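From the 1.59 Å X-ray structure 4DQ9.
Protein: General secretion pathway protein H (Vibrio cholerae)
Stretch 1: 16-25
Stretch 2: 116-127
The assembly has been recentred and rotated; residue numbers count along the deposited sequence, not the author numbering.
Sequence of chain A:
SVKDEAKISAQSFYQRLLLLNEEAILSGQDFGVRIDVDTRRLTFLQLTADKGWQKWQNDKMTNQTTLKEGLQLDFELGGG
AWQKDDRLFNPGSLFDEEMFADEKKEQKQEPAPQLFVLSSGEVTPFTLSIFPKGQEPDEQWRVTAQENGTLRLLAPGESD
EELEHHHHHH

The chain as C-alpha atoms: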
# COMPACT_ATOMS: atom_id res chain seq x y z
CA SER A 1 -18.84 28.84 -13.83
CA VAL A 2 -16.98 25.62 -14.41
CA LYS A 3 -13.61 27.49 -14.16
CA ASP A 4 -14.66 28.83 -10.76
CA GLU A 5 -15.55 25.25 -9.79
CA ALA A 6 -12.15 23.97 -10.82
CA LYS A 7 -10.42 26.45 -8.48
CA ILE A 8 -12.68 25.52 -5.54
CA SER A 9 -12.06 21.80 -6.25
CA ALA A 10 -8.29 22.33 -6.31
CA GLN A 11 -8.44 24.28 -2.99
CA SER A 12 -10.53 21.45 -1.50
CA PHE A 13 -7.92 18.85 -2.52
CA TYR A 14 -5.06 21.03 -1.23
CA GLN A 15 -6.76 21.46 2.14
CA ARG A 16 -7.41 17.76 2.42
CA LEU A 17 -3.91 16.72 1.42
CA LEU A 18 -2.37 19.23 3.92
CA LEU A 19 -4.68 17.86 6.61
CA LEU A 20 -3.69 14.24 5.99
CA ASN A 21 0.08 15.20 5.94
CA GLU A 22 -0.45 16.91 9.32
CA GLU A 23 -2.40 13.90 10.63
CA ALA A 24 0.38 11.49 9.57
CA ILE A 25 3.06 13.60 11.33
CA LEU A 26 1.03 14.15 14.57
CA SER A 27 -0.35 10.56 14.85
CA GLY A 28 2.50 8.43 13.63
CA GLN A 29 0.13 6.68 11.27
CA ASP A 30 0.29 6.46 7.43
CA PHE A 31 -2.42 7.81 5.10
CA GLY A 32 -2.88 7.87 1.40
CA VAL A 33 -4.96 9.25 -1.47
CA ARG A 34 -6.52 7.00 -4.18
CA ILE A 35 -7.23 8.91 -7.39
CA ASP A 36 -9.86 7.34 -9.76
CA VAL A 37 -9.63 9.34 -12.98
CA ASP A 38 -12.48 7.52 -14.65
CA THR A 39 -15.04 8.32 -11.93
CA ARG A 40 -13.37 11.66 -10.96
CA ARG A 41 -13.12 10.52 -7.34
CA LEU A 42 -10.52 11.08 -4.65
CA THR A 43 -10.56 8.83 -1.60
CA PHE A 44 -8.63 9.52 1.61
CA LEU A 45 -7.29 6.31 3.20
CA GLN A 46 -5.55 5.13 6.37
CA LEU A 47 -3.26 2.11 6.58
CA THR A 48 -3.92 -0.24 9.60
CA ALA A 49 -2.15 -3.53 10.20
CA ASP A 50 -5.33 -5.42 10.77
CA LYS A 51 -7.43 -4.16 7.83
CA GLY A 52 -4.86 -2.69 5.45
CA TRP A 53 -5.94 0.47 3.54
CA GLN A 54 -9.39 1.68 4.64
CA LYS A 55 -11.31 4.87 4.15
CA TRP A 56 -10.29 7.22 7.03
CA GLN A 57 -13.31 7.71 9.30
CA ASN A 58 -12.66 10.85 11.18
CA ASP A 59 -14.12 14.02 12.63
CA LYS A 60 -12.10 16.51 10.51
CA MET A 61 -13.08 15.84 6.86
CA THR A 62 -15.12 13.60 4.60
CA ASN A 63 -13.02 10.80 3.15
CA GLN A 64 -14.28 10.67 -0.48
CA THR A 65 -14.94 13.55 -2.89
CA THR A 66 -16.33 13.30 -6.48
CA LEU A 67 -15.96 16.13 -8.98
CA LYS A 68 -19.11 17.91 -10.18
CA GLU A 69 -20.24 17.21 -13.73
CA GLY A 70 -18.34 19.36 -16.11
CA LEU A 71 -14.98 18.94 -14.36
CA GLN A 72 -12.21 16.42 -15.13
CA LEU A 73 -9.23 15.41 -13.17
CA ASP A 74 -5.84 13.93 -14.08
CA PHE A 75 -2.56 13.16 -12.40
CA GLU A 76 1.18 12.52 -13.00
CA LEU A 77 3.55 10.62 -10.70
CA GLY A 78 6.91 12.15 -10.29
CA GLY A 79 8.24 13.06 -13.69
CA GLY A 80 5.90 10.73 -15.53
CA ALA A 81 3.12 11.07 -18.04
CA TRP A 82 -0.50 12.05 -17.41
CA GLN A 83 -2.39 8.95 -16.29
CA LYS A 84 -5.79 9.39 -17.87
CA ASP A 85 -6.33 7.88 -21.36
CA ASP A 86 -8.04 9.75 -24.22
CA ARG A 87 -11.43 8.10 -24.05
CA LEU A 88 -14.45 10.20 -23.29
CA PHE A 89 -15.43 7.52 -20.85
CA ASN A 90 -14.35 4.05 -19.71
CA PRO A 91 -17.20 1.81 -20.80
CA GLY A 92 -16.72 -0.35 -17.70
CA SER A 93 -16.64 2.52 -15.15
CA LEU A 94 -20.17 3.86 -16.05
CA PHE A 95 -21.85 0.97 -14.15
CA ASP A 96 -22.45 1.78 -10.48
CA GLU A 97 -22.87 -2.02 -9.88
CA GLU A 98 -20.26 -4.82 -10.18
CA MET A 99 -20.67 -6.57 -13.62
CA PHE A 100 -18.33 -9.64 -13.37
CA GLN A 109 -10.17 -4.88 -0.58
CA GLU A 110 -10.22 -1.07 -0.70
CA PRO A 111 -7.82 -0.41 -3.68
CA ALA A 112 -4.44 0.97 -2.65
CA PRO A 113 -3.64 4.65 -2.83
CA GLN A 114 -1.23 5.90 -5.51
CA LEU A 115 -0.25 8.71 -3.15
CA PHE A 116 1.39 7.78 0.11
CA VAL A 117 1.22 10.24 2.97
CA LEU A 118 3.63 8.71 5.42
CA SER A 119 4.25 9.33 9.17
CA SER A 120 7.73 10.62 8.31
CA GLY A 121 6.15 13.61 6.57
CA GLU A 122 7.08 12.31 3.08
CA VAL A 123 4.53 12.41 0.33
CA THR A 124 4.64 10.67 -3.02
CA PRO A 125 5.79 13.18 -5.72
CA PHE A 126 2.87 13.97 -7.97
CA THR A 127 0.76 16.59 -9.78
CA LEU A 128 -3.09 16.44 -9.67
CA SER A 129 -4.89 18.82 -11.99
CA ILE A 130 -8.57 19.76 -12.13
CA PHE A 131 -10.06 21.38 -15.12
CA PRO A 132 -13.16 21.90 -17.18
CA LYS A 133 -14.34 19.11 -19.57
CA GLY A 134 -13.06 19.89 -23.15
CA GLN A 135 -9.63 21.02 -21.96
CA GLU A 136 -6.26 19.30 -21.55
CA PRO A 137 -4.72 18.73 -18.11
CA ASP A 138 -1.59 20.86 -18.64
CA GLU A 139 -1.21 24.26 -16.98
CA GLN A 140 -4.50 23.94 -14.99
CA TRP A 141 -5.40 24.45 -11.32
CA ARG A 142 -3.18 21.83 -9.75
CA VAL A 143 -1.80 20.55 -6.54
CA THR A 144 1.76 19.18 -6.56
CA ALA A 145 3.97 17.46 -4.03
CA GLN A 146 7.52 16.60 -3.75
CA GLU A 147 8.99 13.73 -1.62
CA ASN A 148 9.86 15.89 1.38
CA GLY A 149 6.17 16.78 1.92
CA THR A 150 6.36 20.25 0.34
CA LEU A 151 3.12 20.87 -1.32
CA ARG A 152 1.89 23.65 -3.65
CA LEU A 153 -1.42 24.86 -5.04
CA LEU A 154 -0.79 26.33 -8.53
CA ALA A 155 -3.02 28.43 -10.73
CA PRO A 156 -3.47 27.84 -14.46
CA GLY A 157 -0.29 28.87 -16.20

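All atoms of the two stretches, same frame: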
# COMPACT_ATOMS: atom_id res chain seq x y z
N ARG A 16 -7.28 19.11 1.91
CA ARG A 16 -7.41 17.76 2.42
C ARG A 16 -6.05 17.07 2.45
O ARG A 16 -5.75 16.34 3.41
CB ARG A 16 -8.39 16.94 1.57
CG ARG A 16 -9.81 17.49 1.79
CD ARG A 16 -10.71 17.22 0.55
NE ARG A 16 -12.09 17.71 0.80
CZ ARG A 16 -12.91 17.05 1.57
NH1 ARG A 16 -12.51 15.92 2.09
NH2 ARG A 16 -14.18 17.45 1.80
N LEU A 17 -5.21 17.32 1.44
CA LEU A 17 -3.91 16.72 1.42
C LEU A 17 -3.08 17.29 2.64
O LEU A 17 -2.36 16.53 3.32
CB LEU A 17 -3.26 17.03 0.14
CG LEU A 17 -1.85 16.51 -0.01
CD1 LEU A 17 -1.81 14.98 0.04
CD2 LEU A 17 -1.23 17.09 -1.33
N LEU A 18 -3.14 18.60 2.85
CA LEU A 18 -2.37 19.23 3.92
C LEU A 18 -2.81 18.59 5.20
O LEU A 18 -1.99 18.25 6.09
CB LEU A 18 -2.60 20.73 3.91
CG LEU A 18 -1.83 21.64 2.98
CD1 LEU A 18 -1.98 23.16 3.51
CD2 LEU A 18 -0.45 21.40 2.86
N LEU A 19 -4.13 18.41 5.38
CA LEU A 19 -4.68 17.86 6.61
C LEU A 19 -4.15 16.46 6.86
O LEU A 19 -3.75 16.09 8.01
CB LEU A 19 -6.21 17.88 6.59
CG LEU A 19 -6.84 17.66 7.93
CD1 LEU A 19 -8.26 18.33 8.10
CD2 LEU A 19 -7.00 16.15 8.03
N LEU A 20 -4.11 15.63 5.82
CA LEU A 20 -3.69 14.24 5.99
C LEU A 20 -2.18 14.23 6.29
O LEU A 20 -1.79 13.39 7.11
CB LEU A 20 -3.77 13.44 4.70
CG LEU A 20 -4.94 12.61 4.25
CD1 LEU A 20 -4.56 11.76 2.91
CD2 LEU A 20 -5.69 11.89 5.37
N ASN A 21 -1.36 15.10 5.70
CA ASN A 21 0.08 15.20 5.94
C ASN A 21 0.31 15.54 7.42
O ASN A 21 1.06 14.87 8.14
CB ASN A 21 0.74 16.21 5.01
CG ASN A 21 2.15 16.47 5.34
OD1 ASN A 21 3.01 15.54 5.37
ND2 ASN A 21 2.46 17.75 5.52
N GLU A 22 -0.44 16.52 7.90
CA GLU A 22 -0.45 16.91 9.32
C GLU A 22 -0.88 15.77 10.25
O GLU A 22 -0.21 15.53 11.22
CB GLU A 22 -1.40 18.10 9.43
CG GLU A 22 -1.63 18.73 10.81
CD GLU A 22 -2.50 19.97 10.72
OE1 GLU A 22 -3.34 20.14 9.81
OE2 GLU A 22 -2.44 20.76 11.65
N GLU A 23 -1.90 14.99 9.84
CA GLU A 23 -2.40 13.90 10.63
C GLU A 23 -1.32 12.84 10.74
O GLU A 23 -1.09 12.28 11.83
CB GLU A 23 -3.68 13.31 10.09
CG GLU A 23 -4.39 12.48 11.10
CD GLU A 23 -5.03 13.25 12.20
OE1 GLU A 23 -5.31 14.50 12.17
OE2 GLU A 23 -5.35 12.56 13.12
N ALA A 24 -0.67 12.54 9.62
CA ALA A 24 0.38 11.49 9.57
C ALA A 24 1.48 11.88 10.57
O ALA A 24 1.95 11.06 11.38
CB ALA A 24 0.96 11.30 8.13
N ILE A 25 1.91 13.13 10.51
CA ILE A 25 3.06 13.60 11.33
C ILE A 25 2.68 13.56 12.82
O ILE A 25 3.44 12.95 13.62
CB ILE A 25 3.52 15.00 10.83
CG1 ILE A 25 4.27 14.87 9.48
CG2 ILE A 25 4.47 15.67 11.97
CD1 ILE A 25 4.26 16.15 8.66
N PHE A 116 1.13 8.07 -1.25
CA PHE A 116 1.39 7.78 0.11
C PHE A 116 1.68 9.03 0.89
O PHE A 116 2.45 9.91 0.44
CB PHE A 116 2.49 6.73 0.28
CG PHE A 116 2.25 5.49 -0.53
CD1 PHE A 116 1.35 4.53 -0.04
CD2 PHE A 116 2.91 5.24 -1.70
CE1 PHE A 116 1.15 3.35 -0.79
CE2 PHE A 116 2.59 4.07 -2.50
CZ PHE A 116 1.74 3.12 -1.95
N VAL A 117 1.11 9.08 2.08
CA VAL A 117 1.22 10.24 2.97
C VAL A 117 1.71 9.65 4.29
O VAL A 117 0.89 9.29 5.16
CB VAL A 117 -0.08 11.02 3.08
CG1 VAL A 117 0.05 12.29 4.07
CG2 VAL A 117 -0.57 11.44 1.69
N LEU A 118 3.04 9.52 4.37
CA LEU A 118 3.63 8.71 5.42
C LEU A 118 3.87 9.53 6.75
O LEU A 118 4.00 10.75 6.75
CB LEU A 118 4.93 8.13 4.97
CG LEU A 118 4.96 7.34 3.63
CD1 LEU A 118 6.32 6.82 3.29
CD2 LEU A 118 3.92 6.30 3.68
N SER A 119 4.00 8.79 7.85
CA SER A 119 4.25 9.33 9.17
C SER A 119 5.53 10.15 9.28
O SER A 119 5.64 11.03 10.14
CB SER A 119 4.21 8.29 10.28
OG SER A 119 5.21 7.35 9.99
N SER A 120 6.46 9.88 8.36
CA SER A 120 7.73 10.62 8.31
C SER A 120 7.53 12.02 7.78
O SER A 120 8.47 12.80 7.77
CB SER A 120 8.65 9.92 7.30
OG SER A 120 8.06 9.94 5.98
N GLY A 121 6.36 12.34 7.28
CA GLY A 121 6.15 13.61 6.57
C GLY A 121 6.38 13.62 5.06
O GLY A 121 6.06 14.59 4.38
N GLU A 122 6.84 12.49 4.51
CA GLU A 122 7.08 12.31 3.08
C GLU A 122 5.78 12.05 2.35
O GLU A 122 4.85 11.40 2.88
CB GLU A 122 8.02 11.16 2.78
CG GLU A 122 9.41 11.34 3.45
CD GLU A 122 10.64 11.01 2.62
OE1 GLU A 122 10.57 10.05 1.78
OE2 GLU A 122 11.69 11.72 2.83
N VAL A 123 5.73 12.58 1.13
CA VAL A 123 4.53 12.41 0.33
C VAL A 123 5.05 12.00 -1.04
O VAL A 123 6.00 12.59 -1.57
CB VAL A 123 3.63 13.72 0.26
CG1 VAL A 123 2.50 13.59 -0.74
CG2 VAL A 123 3.13 14.20 1.67
N THR A 124 4.33 11.07 -1.64
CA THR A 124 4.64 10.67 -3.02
C THR A 124 4.67 11.87 -3.99
O THR A 124 3.72 12.67 -3.98
CB THR A 124 3.59 9.70 -3.54
OG1 THR A 124 3.45 8.59 -2.63
CG2 THR A 124 3.76 9.33 -4.99
N PRO A 125 5.77 12.02 -4.81
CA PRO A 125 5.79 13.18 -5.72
C PRO A 125 4.73 13.04 -6.76
O PRO A 125 4.64 12.00 -7.37
CB PRO A 125 7.18 13.19 -6.23
CG PRO A 125 8.00 12.39 -5.21
CD PRO A 125 7.10 11.37 -4.71
N PHE A 126 3.94 14.08 -6.97
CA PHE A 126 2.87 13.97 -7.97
C PHE A 126 2.39 15.37 -8.34
O PHE A 126 2.66 16.35 -7.60
CB PHE A 126 1.66 13.14 -7.41
CG PHE A 126 0.83 13.94 -6.42
CD1 PHE A 126 1.19 14.18 -5.04
CD2 PHE A 126 -0.34 14.64 -6.87
CE1 PHE A 126 0.48 15.00 -4.21
CE2 PHE A 126 -1.04 15.46 -6.03
CZ PHE A 126 -0.69 15.68 -4.66
N THR A 127 1.56 15.42 -9.40
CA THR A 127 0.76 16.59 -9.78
C THR A 127 -0.69 16.09 -10.03
O THR A 127 -0.81 15.09 -10.77
CB THR A 127 1.30 17.25 -10.99
OG1 THR A 127 2.59 17.75 -10.68
CG2 THR A 127 0.42 18.45 -11.38
O HOH W 1 5.10 10.90 12.87

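Val117 lies at the centre of the contact between the helix of residues 16-25 and the 116-127 segment. Its CA-to-CB bond points toward the helix and, with chi1 in the t rotamer, both methyls pack against the helix. CG1 packs against the helix backbone, 3.5 Å from Asn21 CA, and also lies 4.0 Å from Leu20 CB and 4.3 Å from Ala24 CB; CG2 approaches Leu17 CD1 at 4.1 Å. A short, branched side chain thus fills the space beside Leu17, Leu20, Asn21 and Ala24, roughly one face of the helix.

Leu17 extends this apolar patch. Its other methyl, CD2, sits 3.7 Å from Phe126 CZ, near the plane of the ring and at its edge. Both side chains are buried, as suits their purely hydrocarbon surfaces.

Toward the C-terminal end of the stretch the helix comes nearer the turn, and the CA atoms of Ala24 and Ser119 are only 4.5 Å apart. The single methyl of Ala24 suits this close approach: CB already lies 3.4 Å from Leu118 O and 3.6 Å from Val117 O. The CA-to-CB bond of Leu118 points away from the helix, and the residue opens a type I turn closed by the hydrogen bond from Gly121 N to Leu118 O (2.9 Å). Gly121 has a positive phi of 90°, and its CA rests 3.7 Å from Ile25 CG1; a CB here would be jammed against the preceding carbonyl oxygen and would lie 3.5 Å from Ile25 CD1.

At the polar edge, the CA-to-CB bond of Asn21 points sideways, but the end of its side chain comes nearer the other stretch, beside Gly121 and Val123. No clear direct hydrogen bond joins the stretches, but water 1 lies between them, its O 2.7 Å from Ile25 O and 2.8 Å from Ser119 O, each well placed to accept a hydrogen bond from it, although the water has more acceptors in reach than protons to give. In all, 449 Å² is buried, chiefly through apolar packing.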